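Local coordinates for protein dehydrogenase (PDB 3UOE) that probably acts as an oxidoreductase of the malate/L-lactate dehydrogenase type, its substrate not being established, at residues L34-L39 and S48-A53; L79-A84 and L276-P281; D153-I158 and I291-G296; V159-E164 and K284-I289; L166-G171 and I241-D246. One frame throughout, in Å; residues are numbered along the deposited sequence.

In the fold
Interactions 3 and 4 are consecutive stretches of one antiparallel pairing between strands 156-161 and 285-291 in the mixed sheet, and the backbone of Ile158 and Ile289 continues the ladder between them. Interaction 4 is buried near the middle of the chain and adds a charged network to the ladder; interaction 3, at the strand ends, meets the second subunit, as does interaction 5. The peripheral helix pair of interaction 1 is buried and purely apolar, and Leu39 touches Leu79 of interaction 2. Interaction 2 is a surface contact between the end of helix 72-80 and a loop, without a direct hydrogen bond, while Leu276 reaches Glu164 of interaction 4 and Leu166 of interaction 5. Interaction 5 joins two loops by two backbone bonds and packing round Pro243.

Interaction 1 of 5, residues L34-L39 and S48-A53; sequences LSVALL and SARLQA
Val36 spreads its two methyls over the small residues of the facing helix, CG1 lying 4.0 Å from Ala49 CB and CG2 3.9 Å from Ala53 CB. Helices 28-41 and 46-61 form a helical hairpin joined by a short turn; their segments are splayed at 130° between chain directions, with the axes 8.6 Å apart. This close approach is consistent with the two alanines, which sit one turn apart and present only CB to the opposite helix. With CG1 anti to the backbone N (chi1 170°), Val36 turns both branches toward this alanine ridge, and CG2 also comes against the backbone at Arg50.

Toward the start of its segment Ser35 brings its CB 3.9 Å from Ala53 CB, while its hydroxyl turns back to the carbonyl of Leu31 within its own helix. One turn on, Leu39 sets its CB against Ala49 CB at 3.8 Å. No hydrogen bond links the two segments. Leu76 and Leu75 of helix 72-80 pack on Leu39 and Gln52, respectively. The Leu39 and Gln52 side chains meet at about a right angle, Leu39 CD2 standing 4.2 Å from Gln52 CG.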
# COMPACT_ATOMS: atom_id res chain seq x y z
N LEU A 34 6.22 32.07 14.67
CA LEU A 34 6.53 32.79 13.45
C LEU A 34 5.61 32.31 12.33
O LEU A 34 5.04 33.12 11.59
CB LEU A 34 7.99 32.55 13.07
CG LEU A 34 8.49 32.99 11.70
CD1 LEU A 34 8.19 34.46 11.44
CD2 LEU A 34 10.00 32.74 11.59
N SER A 35 5.46 30.99 12.22
CA SER A 35 4.66 30.38 11.16
C SER A 35 3.19 30.74 11.26
O SER A 35 2.54 31.06 10.26
CB SER A 35 4.82 28.86 11.17
OG SER A 35 6.15 28.48 10.88
N VAL A 36 2.66 30.68 12.48
CA VAL A 36 1.28 31.06 12.72
C VAL A 36 1.01 32.53 12.35
O VAL A 36 0.02 32.83 11.69
CB VAL A 36 0.88 30.81 14.19
CG1 VAL A 36 -0.49 31.44 14.48
CG2 VAL A 36 0.88 29.32 14.48
N ALA A 37 1.90 33.43 12.75
CA ALA A 37 1.70 34.85 12.47
C ALA A 37 1.68 35.12 10.97
O ALA A 37 0.89 35.94 10.50
CB ALA A 37 2.78 35.71 13.18
N LEU A 38 2.54 34.43 10.22
CA LEU A 38 2.56 34.58 8.77
C LEU A 38 1.25 34.08 8.15
O LEU A 38 0.65 34.76 7.33
CB LEU A 38 3.77 33.86 8.17
CG LEU A 38 5.14 34.45 8.51
CD1 LEU A 38 6.24 33.45 8.19
CD2 LEU A 38 5.37 35.78 7.79
N LEU A 39 0.82 32.89 8.55
CA LEU A 39 -0.47 32.39 8.07
C LEU A 39 -1.58 33.39 8.40
O LEU A 39 -2.37 33.77 7.54
CB LEU A 39 -0.80 31.04 8.70
CG LEU A 39 -0.41 29.71 8.04
CD1 LEU A 39 -0.20 29.85 6.54
CD2 LEU A 39 0.79 29.06 8.70
N SER A 48 -6.82 27.02 12.42
CA SER A 48 -6.28 26.50 11.17
C SER A 48 -4.81 26.88 10.97
O SER A 48 -4.02 26.08 10.46
CB SER A 48 -7.13 26.97 9.99
OG SER A 48 -8.40 26.36 10.04
N ALA A 49 -4.44 28.10 11.37
CA ALA A 49 -3.05 28.53 11.24
C ALA A 49 -2.15 27.63 12.08
O ALA A 49 -1.08 27.21 11.64
CB ALA A 49 -2.89 30.00 11.66
N ARG A 50 -2.60 27.33 13.29
CA ARG A 50 -1.86 26.50 14.23
C ARG A 50 -1.67 25.10 13.65
O ARG A 50 -0.60 24.51 13.77
CB ARG A 50 -2.62 26.44 15.57
CG ARG A 50 -2.01 25.55 16.62
CD ARG A 50 -0.54 25.88 16.85
NE ARG A 50 0.04 25.05 17.90
CZ ARG A 50 0.10 25.40 19.18
NH1 ARG A 50 -0.36 26.58 19.58
NH2 ARG A 50 0.64 24.56 20.06
N LEU A 51 -2.72 24.58 13.02
CA LEU A 51 -2.71 23.23 12.47
C LEU A 51 -1.76 23.13 11.27
O LEU A 51 -0.91 22.24 11.22
CB LEU A 51 -4.13 22.80 12.06
CG LEU A 51 -4.22 21.49 11.27
CD1 LEU A 51 -3.73 20.28 12.10
CD2 LEU A 51 -5.64 21.28 10.78
N GLN A 52 -1.90 24.04 10.31
CA GLN A 52 -0.95 24.09 9.20
C GLN A 52 0.49 24.22 9.69
O GLN A 52 1.40 23.64 9.11
CB GLN A 52 -1.26 25.23 8.23
CG GLN A 52 -0.24 25.35 7.09
CD GLN A 52 -0.28 24.16 6.13
OE1 GLN A 52 -1.17 24.05 5.28
NE2 GLN A 52 0.71 23.26 6.26
N ALA A 53 0.69 25.01 10.75
CA ALA A 53 2.03 25.18 11.30
C ALA A 53 2.52 23.89 11.99
O ALA A 53 3.68 23.51 11.85
CB ALA A 53 2.07 26.35 12.26

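Interaction 2 of 5, residues L79-A84 and L276-P281; sequences LDKGLA and LDDIHP
Leu83 drives its branched end onto the backbone of the loop 276-281 and, of the residues here, has the greatest area buried. Its CD1 methyl comes within 3.1 Å of Asp278 O, a tight approach, and 3.5 Å from Ile279 N, so that it rests against the peptide joining the two residues. The second methyl, CD2, faces the next carbonyl, 3.7 Å from Ile279 O. CG stands anti to the carbonyl carbon (chi1 -65°), which carries both methyls out to the loop.

Asp278 is the loop residue with most surface taken up by the contact. Its carbonyl O is touched by both Leu83 CD1 and Lys81 CD, and its carboxylate is directed to Ser77 of helix 72-80, whose hydroxyl is bonded to OD2. Lys81 lies across this residue with its aliphatic part: CD is 3.6 Å from Asp278 O and CE 3.9 Å from Asp278 OD2. The ammonium bends off at the last torsion (chi4 -67°), leaving the opposite charges near each other without a salt bridge. Arg78, a further residue of helix 72-80, bonds the carbonyls of Asp277 and His280 and ties the loop to the helix.

The loop has its own brace in Asp277, whose OD1 accepts from Ile279 N at 2.6 Å on its anti side and from His280 N at 2.8 Å on its syn side. A Schellman motif ending helix 72-80, with Gly82 at positive phi, meets a loop shaped by an Asx turn.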
# COMPACT_ATOMS: atom_id res chain seq x y z
N LEU A 79 -1.55 31.76 -1.00
CA LEU A 79 -2.60 32.45 -0.29
C LEU A 79 -2.72 33.89 -0.78
O LEU A 79 -3.81 34.36 -1.11
CB LEU A 79 -2.33 32.42 1.21
CG LEU A 79 -2.55 31.07 1.89
CD1 LEU A 79 -1.84 31.01 3.23
CD2 LEU A 79 -4.05 30.76 2.04
N ASP A 80 -1.59 34.59 -0.83
CA ASP A 80 -1.54 35.98 -1.30
C ASP A 80 -2.09 36.13 -2.71
O ASP A 80 -2.51 37.22 -3.12
CB ASP A 80 -0.10 36.48 -1.30
CG ASP A 80 0.43 36.78 0.09
OD1 ASP A 80 -0.38 37.06 1.01
OD2 ASP A 80 1.66 36.75 0.26
N LYS A 81 -2.06 35.06 -3.48
CA LYS A 81 -2.37 35.17 -4.90
C LYS A 81 -3.74 34.63 -5.23
O LYS A 81 -4.14 34.61 -6.39
CB LYS A 81 -1.29 34.48 -5.74
CG LYS A 81 0.05 35.22 -5.75
CD LYS A 81 1.06 34.48 -6.60
CE LYS A 81 2.41 35.19 -6.65
NZ LYS A 81 2.35 36.50 -7.36
N GLY A 82 -4.47 34.20 -4.20
CA GLY A 82 -5.82 33.69 -4.40
C GLY A 82 -5.87 32.28 -4.96
O GLY A 82 -6.92 31.82 -5.43
N LEU A 83 -4.74 31.59 -4.93
CA LEU A 83 -4.67 30.20 -5.36
C LEU A 83 -5.01 29.27 -4.20
O LEU A 83 -5.47 28.15 -4.40
CB LEU A 83 -3.28 29.89 -5.89
CG LEU A 83 -2.85 30.62 -7.15
CD1 LEU A 83 -1.37 30.36 -7.39
CD2 LEU A 83 -3.69 30.17 -8.36
N ALA A 84 -4.75 29.74 -2.98
CA ALA A 84 -5.17 29.03 -1.78
C ALA A 84 -6.21 29.86 -1.03
O ALA A 84 -6.07 31.09 -0.91
CB ALA A 84 -3.98 28.73 -0.87
N LEU A 276 4.24 22.62 -6.19
CA LEU A 276 5.59 23.15 -6.25
C LEU A 276 5.65 24.47 -7.02
O LEU A 276 6.73 24.92 -7.41
CB LEU A 276 6.53 22.13 -6.88
CG LEU A 276 6.55 20.77 -6.17
CD1 LEU A 276 7.35 19.77 -6.98
CD2 LEU A 276 7.11 20.89 -4.75
N ASP A 277 4.50 25.08 -7.27
CA ASP A 277 4.46 26.38 -7.92
C ASP A 277 3.40 27.23 -7.25
O ASP A 277 2.58 26.73 -6.49
CB ASP A 277 4.15 26.24 -9.42
CG ASP A 277 2.70 25.84 -9.69
OD1 ASP A 277 1.79 26.65 -9.39
OD2 ASP A 277 2.47 24.73 -10.20
N ASP A 278 3.43 28.52 -7.53
CA ASP A 278 2.41 29.41 -7.03
C ASP A 278 1.72 30.07 -8.20
O ASP A 278 1.47 31.27 -8.19
CB ASP A 278 3.01 30.47 -6.11
CG ASP A 278 4.11 31.26 -6.78
OD1 ASP A 278 4.38 31.03 -7.98
OD2 ASP A 278 4.72 32.11 -6.10
N ILE A 279 1.43 29.27 -9.23
CA ILE A 279 0.84 29.79 -10.45
C ILE A 279 -0.50 29.11 -10.77
O ILE A 279 -1.45 29.76 -11.22
CB ILE A 279 1.78 29.56 -11.65
CG1 ILE A 279 3.05 30.40 -11.49
CG2 ILE A 279 1.08 29.92 -12.94
CD1 ILE A 279 4.17 29.98 -12.42
N HIS A 280 -0.55 27.80 -10.54
CA HIS A 280 -1.67 26.98 -10.97
C HIS A 280 -2.45 26.42 -9.81
O HIS A 280 -1.92 26.27 -8.71
CB HIS A 280 -1.17 25.82 -11.85
CG HIS A 280 -0.34 26.28 -13.01
ND1 HIS A 280 1.02 26.05 -13.09
CD2 HIS A 280 -0.67 26.99 -14.11
CE1 HIS A 280 1.48 26.58 -14.20
NE2 HIS A 280 0.48 27.16 -14.84
N PRO A 281 -3.73 26.11 -10.06
CA PRO A 281 -4.58 25.43 -9.08
C PRO A 281 -3.92 24.13 -8.62
O PRO A 281 -3.33 23.43 -9.42
CB PRO A 281 -5.86 25.12 -9.87
CG PRO A 281 -5.90 26.17 -10.96
CD PRO A 281 -4.45 26.43 -11.31

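Interaction 3 of 5, residues D153-I158 and I291-G296; sequences DGLIGI and IDPSAG
Ile156 and Ile291 face each other as an antiparallel hydrogen-bonded pair, the tightly packed part of the contact. Ile156 N donates a hydrogen bond to Ile291 O at 3.0 Å, and Ile291 N returns one to Ile156 O at 2.9 Å; both donors lie in the plane of the carbonyl they meet. On the same face of the sheet the two side chains press together at their branch points, CB to CB at 3.9 Å. Leu259 and Leu263 of the second subunit pack on this pair, Leu259 on Ile156 and Leu263 on Ile291.

Pro293 extends the close packing past the last bridge. Its CD fits against Gly154 O at 3.3 Å, and its CG meets Ile156 CD1 at 4.1 Å as the two side chains run past each other in opposite directions. Leu155 takes a looser place, its CD2 4.0 Å from Asp292 CA, with Arg121 and Leu124 of helix 109-127 beside it.

Past Pro293 the contact thins out. Ser294 is exposed, though Arg96 of the second subunit packs on it; its backbone N approaches Asp292 OD1 from above the carboxylate plane at 2.9 Å, forming an Asx turn that leads into a short 3-10 segment. The whole is an antiparallel strand pair at its end: one strand emerges from a Schellman motif at Gly154 while its partner leaves through an Asx turn, at the subunit interface.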
# COMPACT_ATOMS: atom_id res chain seq x y z
N ASP A 153 -6.86 8.07 18.05
CA ASP A 153 -8.29 7.97 18.28
C ASP A 153 -8.76 6.53 18.26
O ASP A 153 -9.96 6.25 18.24
CB ASP A 153 -9.07 8.78 17.23
CG ASP A 153 -9.09 10.28 17.55
OD1 ASP A 153 -8.93 10.65 18.73
OD2 ASP A 153 -9.27 11.08 16.61
N GLY A 154 -7.81 5.60 18.24
CA GLY A 154 -8.14 4.19 18.27
C GLY A 154 -8.68 3.67 16.96
O GLY A 154 -9.32 2.63 16.91
N LEU A 155 -8.42 4.39 15.87
CA LEU A 155 -8.84 3.95 14.54
C LEU A 155 -7.68 3.51 13.66
O LEU A 155 -6.54 3.90 13.88
CB LEU A 155 -9.62 5.06 13.84
CG LEU A 155 -10.88 5.55 14.57
CD1 LEU A 155 -11.35 6.88 13.99
CD2 LEU A 155 -11.98 4.48 14.52
N ILE A 156 -7.98 2.68 12.67
CA ILE A 156 -7.03 2.39 11.60
C ILE A 156 -7.19 3.46 10.54
O ILE A 156 -8.30 3.71 10.05
CB ILE A 156 -7.31 1.03 10.95
CG1 ILE A 156 -6.87 -0.11 11.88
CG2 ILE A 156 -6.64 0.94 9.59
CD1 ILE A 156 -7.63 -1.44 11.64
N GLY A 157 -6.09 4.12 10.19
CA GLY A 157 -6.11 5.19 9.21
C GLY A 157 -5.16 4.92 8.06
O GLY A 157 -3.98 4.64 8.27
N ILE A 158 -5.69 5.00 6.84
CA ILE A 158 -4.89 4.80 5.64
C ILE A 158 -5.00 6.05 4.79
O ILE A 158 -6.11 6.52 4.48
CB ILE A 158 -5.39 3.57 4.86
CG1 ILE A 158 -5.33 2.34 5.77
CG2 ILE A 158 -4.59 3.37 3.56
CD1 ILE A 158 -5.79 1.08 5.11
N ILE A 291 -11.04 2.85 9.41
CA ILE A 291 -11.63 1.58 9.77
C ILE A 291 -11.68 1.45 11.29
O ILE A 291 -10.67 1.65 11.97
CB ILE A 291 -10.80 0.41 9.22
CG1 ILE A 291 -10.51 0.62 7.72
CG2 ILE A 291 -11.50 -0.92 9.48
CD1 ILE A 291 -9.76 -0.54 7.08
N ASP A 292 -12.85 1.11 11.81
CA ASP A 292 -13.04 0.89 13.24
C ASP A 292 -12.57 -0.52 13.58
O ASP A 292 -13.22 -1.49 13.23
CB ASP A 292 -14.52 1.08 13.59
CG ASP A 292 -14.78 1.06 15.10
OD1 ASP A 292 -13.87 0.70 15.88
OD2 ASP A 292 -15.93 1.39 15.49
N PRO A 293 -11.43 -0.64 14.28
CA PRO A 293 -10.96 -1.98 14.67
C PRO A 293 -12.02 -2.76 15.46
O PRO A 293 -12.02 -4.00 15.41
CB PRO A 293 -9.74 -1.69 15.56
CG PRO A 293 -9.33 -0.27 15.20
CD PRO A 293 -10.61 0.43 14.88
N SER A 294 -12.90 -2.05 16.16
CA SER A 294 -13.89 -2.73 17.01
C SER A 294 -14.95 -3.48 16.20
O SER A 294 -15.63 -4.36 16.72
CB SER A 294 -14.53 -1.76 18.03
OG SER A 294 -15.58 -1.02 17.45
N ALA A 295 -15.08 -3.15 14.92
CA ALA A 295 -15.95 -3.91 14.03
C ALA A 295 -15.32 -5.27 13.73
O ALA A 295 -16.02 -6.21 13.34
CB ALA A 295 -16.18 -3.16 12.74
N GLY A 296 -14.01 -5.37 13.91
CA GLY A 296 -13.27 -6.56 13.54
C GLY A 296 -13.30 -7.61 14.63
O GLY A 296 -13.90 -7.42 15.68

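Interaction 4 of 5, residues V159-E164 and K284-I289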
# COMPACT_ATOMS: atom_id res chain seq x y z
N VAL A 159 -3.85 6.62 4.43
CA VAL A 159 -3.81 7.92 3.78
C VAL A 159 -2.94 7.90 2.54
O VAL A 159 -1.87 7.29 2.55
CB VAL A 159 -3.29 9.00 4.73
CG1 VAL A 159 -3.80 10.37 4.29
CG2 VAL A 159 -3.73 8.70 6.15
N MSE A 160 -3.42 8.55 1.49
CA MSE A 160 -2.69 8.65 0.22
C MSE A 160 -2.84 10.05 -0.35
O MSE A 160 -3.85 10.72 -0.12
CB MSE A 160 -3.24 7.67 -0.82
CG MSE A 160 -2.73 6.26 -0.68
SE MSE A 160 -3.94 4.99 -1.56
CE MSE A 160 -4.19 5.88 -3.27
N SER A 161 -1.83 10.48 -1.09
CA SER A 161 -1.87 11.77 -1.75
C SER A 161 -0.99 11.65 -2.98
O SER A 161 0.03 10.95 -2.96
CB SER A 161 -1.32 12.85 -0.81
OG SER A 161 -1.57 14.16 -1.31
N THR A 162 -1.39 12.31 -4.06
CA THR A 162 -0.59 12.35 -5.27
C THR A 162 0.10 13.70 -5.45
O THR A 162 0.01 14.58 -4.58
CB THR A 162 -1.44 12.02 -6.51
OG1 THR A 162 -2.52 12.96 -6.62
CG2 THR A 162 -1.99 10.59 -6.41
N SER A 163 0.78 13.87 -6.58
CA SER A 163 1.61 15.06 -6.79
C SER A 163 1.88 15.33 -8.26
O SER A 163 1.37 14.64 -9.13
CB SER A 163 2.95 14.87 -6.09
OG SER A 163 3.77 14.01 -6.86
N GLU A 164 2.68 16.36 -8.53
CA GLU A 164 3.25 16.59 -9.85
C GLU A 164 4.00 15.34 -10.29
O GLU A 164 4.59 14.64 -9.45
CB GLU A 164 4.24 17.76 -9.84
CG GLU A 164 3.63 19.17 -9.84
CD GLU A 164 3.31 19.67 -8.44
OE1 GLU A 164 3.18 18.84 -7.50
OE2 GLU A 164 3.19 20.91 -8.27
N LYS A 284 -4.05 17.86 -7.54
CA LYS A 284 -3.75 16.50 -7.11
C LYS A 284 -4.91 16.01 -6.23
O LYS A 284 -5.86 16.76 -5.96
CB LYS A 284 -2.41 16.47 -6.36
CG LYS A 284 -2.50 16.57 -4.84
CD LYS A 284 -3.04 17.89 -4.38
CE LYS A 284 -3.70 17.76 -2.99
NZ LYS A 284 -2.77 18.08 -1.91
N GLY A 285 -4.86 14.75 -5.81
CA GLY A 285 -5.92 14.19 -4.99
C GLY A 285 -5.39 13.55 -3.72
O GLY A 285 -4.19 13.31 -3.60
N ASP A 286 -6.29 13.27 -2.78
CA ASP A 286 -5.94 12.61 -1.52
C ASP A 286 -7.08 11.67 -1.15
O ASP A 286 -8.24 11.95 -1.43
CB ASP A 286 -5.74 13.61 -0.39
CG ASP A 286 -5.26 14.96 -0.88
OD1 ASP A 286 -6.12 15.75 -1.34
OD2 ASP A 286 -4.04 15.23 -0.82
N LEU A 287 -6.71 10.57 -0.51
CA LEU A 287 -7.65 9.59 -0.03
C LEU A 287 -7.37 9.33 1.44
O LEU A 287 -6.21 9.21 1.86
CB LEU A 287 -7.52 8.27 -0.79
CG LEU A 287 -7.85 8.25 -2.28
CD1 LEU A 287 -7.58 6.87 -2.88
CD2 LEU A 287 -9.30 8.70 -2.51
N LEU A 288 -8.45 9.26 2.21
CA LEU A 288 -8.40 8.86 3.61
C LEU A 288 -9.37 7.70 3.81
O LEU A 288 -10.56 7.82 3.52
CB LEU A 288 -8.77 10.03 4.52
CG LEU A 288 -8.93 9.66 5.99
CD1 LEU A 288 -7.59 9.28 6.61
CD2 LEU A 288 -9.58 10.79 6.78
N ILE A 289 -8.86 6.58 4.29
CA ILE A 289 -9.72 5.45 4.62
C ILE A 289 -9.62 5.19 6.10
O ILE A 289 -8.52 4.95 6.62
CB ILE A 289 -9.30 4.18 3.88
CG1 ILE A 289 -9.56 4.33 2.39
CG2 ILE A 289 -10.04 2.97 4.44
CD1 ILE A 289 -8.63 3.52 1.54
O HOH W 1 -0.25 16.37 -0.73
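Ser161 OG donates to Asp286 OD2 at 2.7 Å, reaching the oxygen on its anti side and 26° out of the carboxylate plane. The serine's first torsion sets OG anti to the backbone N, alongside the aspartate. The same OD2 takes a weak, salt-bridging bond from Lys284 NZ at 3.3 Å, so two donors converge on one oxygen of a buried carboxylate. A water donates to Ser161 OG and accepts weakly from Lys284 NZ, closing the network, while the ammonium finds its stronger partner in the carbonyl of Asn138.

Next to this cluster Thr162 bonds Gly285 twice: its N gives to Gly285 O, and its OG1, held between the backbone N and carbonyl carbon (chi1 59°), receives Gly285 N in an almost straight bond of 3.1 Å.

These bonds continue the antiparallel ladder between strands 156-161 and 285-291, inner neighbours in the mixed sheet. Selenomethionine Met160 and Leu287 form one of its hydrogen-bonded pairs, with N-to-O distances of 2.9 Å both ways; Val159 with Leu288 and Ser161 with Asp286 are non-hydrogen-bonded pairs.

Outward, the side chains pack along both faces. Met160 CE lies 3.6 Å from Leu287 CD1 on the face where Ile256, Leu259 and Val260 of helix 246-264 meet Met160. On the other, Val159 CG2 touches Leu288 CD1 at 3.9 Å, with Met113 of helix 109-127 against both residues.

Interaction 5 of 5, residues L166-G171 and I241-D246; sequences LVHPFG and IAPFGD
Val167 brings its two methyls against the loop 241-246, CG1 4.3 Å from Pro243 CD and CG2 4.4 Å from Ile241 CB. Its CG1, anti to the backbone N (chi1 174°), also lies over Ile241 O. Pro243 is wedged farther along: its CD is 3.3 Å from His168 O, and its CG faces the CB of Phe170. Tyr250 of helix 246-264 packs on both Pro243 and Phe170, while Met204 and Ile207 of helix 204-213 back Ile241.

The backbones beneath this packing join in a single bridge, Val167 opposite Ile241. Ile241 N donates to Leu166 O at 2.8 Å, in the carbonyl plane, and His168 N donates to Ile241 O at 2.8 Å. Segment 166-171 also forms a classic beta bulge, in which Leu166 and Val167 both face Ile177. The bridge therefore ties a bulged loop between strands 156-161 and 182-186 to the connection that runs from strand 240-241 into helix 246-264.

His168 folds back over that connection. Ile241 O lies 3.4 Å above one face of its ring, offset toward the rim, and Ala242 CA approaches NE2 obliquely. Within its own segment ND1 fixes the ring's rotation by donating to Pro169 O, which lies close to the ring plane although ND1 sits well above the plane of that carbonyl.

At the exposed end Phe170 and Asp246 cross, CE1 of the Phe170 ring 3.6 Å from Asp246 CB, and the ring and carboxylate planes are turned 59° apart.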
# COMPACT_ATOMS: atom_id res chain seq x y z
N LEU A 166 6.82 13.40 -10.98
CA LEU A 166 8.22 13.58 -10.59
C LEU A 166 9.01 12.29 -10.68
O LEU A 166 10.24 12.30 -10.57
CB LEU A 166 8.31 14.13 -9.17
CG LEU A 166 7.69 15.52 -9.00
CD1 LEU A 166 7.51 15.84 -7.52
CD2 LEU A 166 8.54 16.57 -9.72
N VAL A 167 8.31 11.18 -10.89
CA VAL A 167 8.89 9.85 -10.74
C VAL A 167 8.74 9.08 -12.03
O VAL A 167 7.65 9.05 -12.61
CB VAL A 167 8.15 9.07 -9.62
CG1 VAL A 167 8.64 7.62 -9.53
CG2 VAL A 167 8.29 9.80 -8.27
N HIS A 168 9.80 8.44 -12.49
CA HIS A 168 9.68 7.64 -13.71
C HIS A 168 9.25 6.22 -13.39
O HIS A 168 9.51 5.73 -12.31
CB HIS A 168 10.97 7.66 -14.53
CG HIS A 168 12.16 7.10 -13.82
ND1 HIS A 168 12.31 5.75 -13.56
CD2 HIS A 168 13.28 7.70 -13.36
CE1 HIS A 168 13.46 5.55 -12.94
NE2 HIS A 168 14.07 6.72 -12.81
N PRO A 169 8.60 5.56 -14.35
CA PRO A 169 8.27 4.15 -14.12
C PRO A 169 9.54 3.32 -14.06
O PRO A 169 10.59 3.76 -14.54
CB PRO A 169 7.46 3.77 -15.36
CG PRO A 169 7.10 5.07 -16.03
CD PRO A 169 8.19 6.02 -15.68
N PHE A 170 9.45 2.13 -13.49
CA PHE A 170 10.53 1.17 -13.58
C PHE A 170 10.72 0.85 -15.06
O PHE A 170 9.75 0.55 -15.76
CB PHE A 170 10.17 -0.08 -12.77
CG PHE A 170 11.25 -1.12 -12.76
CD1 PHE A 170 12.37 -0.97 -11.97
CD2 PHE A 170 11.13 -2.26 -13.55
CE1 PHE A 170 13.37 -1.93 -11.97
CE2 PHE A 170 12.13 -3.23 -13.54
CZ PHE A 170 13.25 -3.07 -12.76
N GLY A 171 11.95 0.94 -15.56
CA GLY A 171 12.22 0.69 -16.97
C GLY A 171 12.05 1.91 -17.87
O GLY A 171 12.31 1.83 -19.07
N ILE A 241 12.69 10.96 -10.76
CA ILE A 241 13.17 10.21 -9.62
C ILE A 241 12.77 8.76 -9.83
O ILE A 241 11.75 8.47 -10.44
CB ILE A 241 12.54 10.75 -8.31
CG1 ILE A 241 12.99 12.20 -8.07
CG2 ILE A 241 12.93 9.89 -7.12
CD1 ILE A 241 12.18 12.94 -7.00
N ALA A 242 13.60 7.84 -9.33
CA ALA A 242 13.30 6.42 -9.42
C ALA A 242 12.28 6.01 -8.35
O ALA A 242 12.18 6.65 -7.31
CB ALA A 242 14.58 5.59 -9.29
N PRO A 243 11.51 4.96 -8.63
CA PRO A 243 10.64 4.35 -7.62
C PRO A 243 11.53 3.62 -6.62
O PRO A 243 12.63 3.23 -6.97
CB PRO A 243 9.85 3.32 -8.42
CG PRO A 243 10.80 2.95 -9.55
CD PRO A 243 11.36 4.29 -9.94
N PHE A 244 11.05 3.43 -5.39
CA PHE A 244 11.78 2.56 -4.47
C PHE A 244 11.39 1.13 -4.79
O PHE A 244 10.35 0.91 -5.42
CB PHE A 244 11.41 2.88 -3.02
CG PHE A 244 10.33 1.99 -2.47
CD1 PHE A 244 9.01 2.22 -2.80
CD2 PHE A 244 10.65 0.93 -1.64
CE1 PHE A 244 8.01 1.40 -2.31
CE2 PHE A 244 9.67 0.11 -1.14
CZ PHE A 244 8.34 0.34 -1.47
N GLY A 245 12.21 0.17 -4.39
CA GLY A 245 11.85 -1.23 -4.52
C GLY A 245 11.60 -1.69 -5.94
O GLY A 245 10.84 -2.62 -6.16
N ASP A 246 12.24 -1.03 -6.91
CA ASP A 246 12.17 -1.48 -8.29
C ASP A 246 10.73 -1.65 -8.81
O ASP A 246 9.88 -0.78 -8.61
CB ASP A 246 12.98 -2.77 -8.48
CG ASP A 246 14.46 -2.59 -8.12
OD1 ASP A 246 15.07 -1.57 -8.52
OD2 ASP A 246 15.02 -3.48 -7.43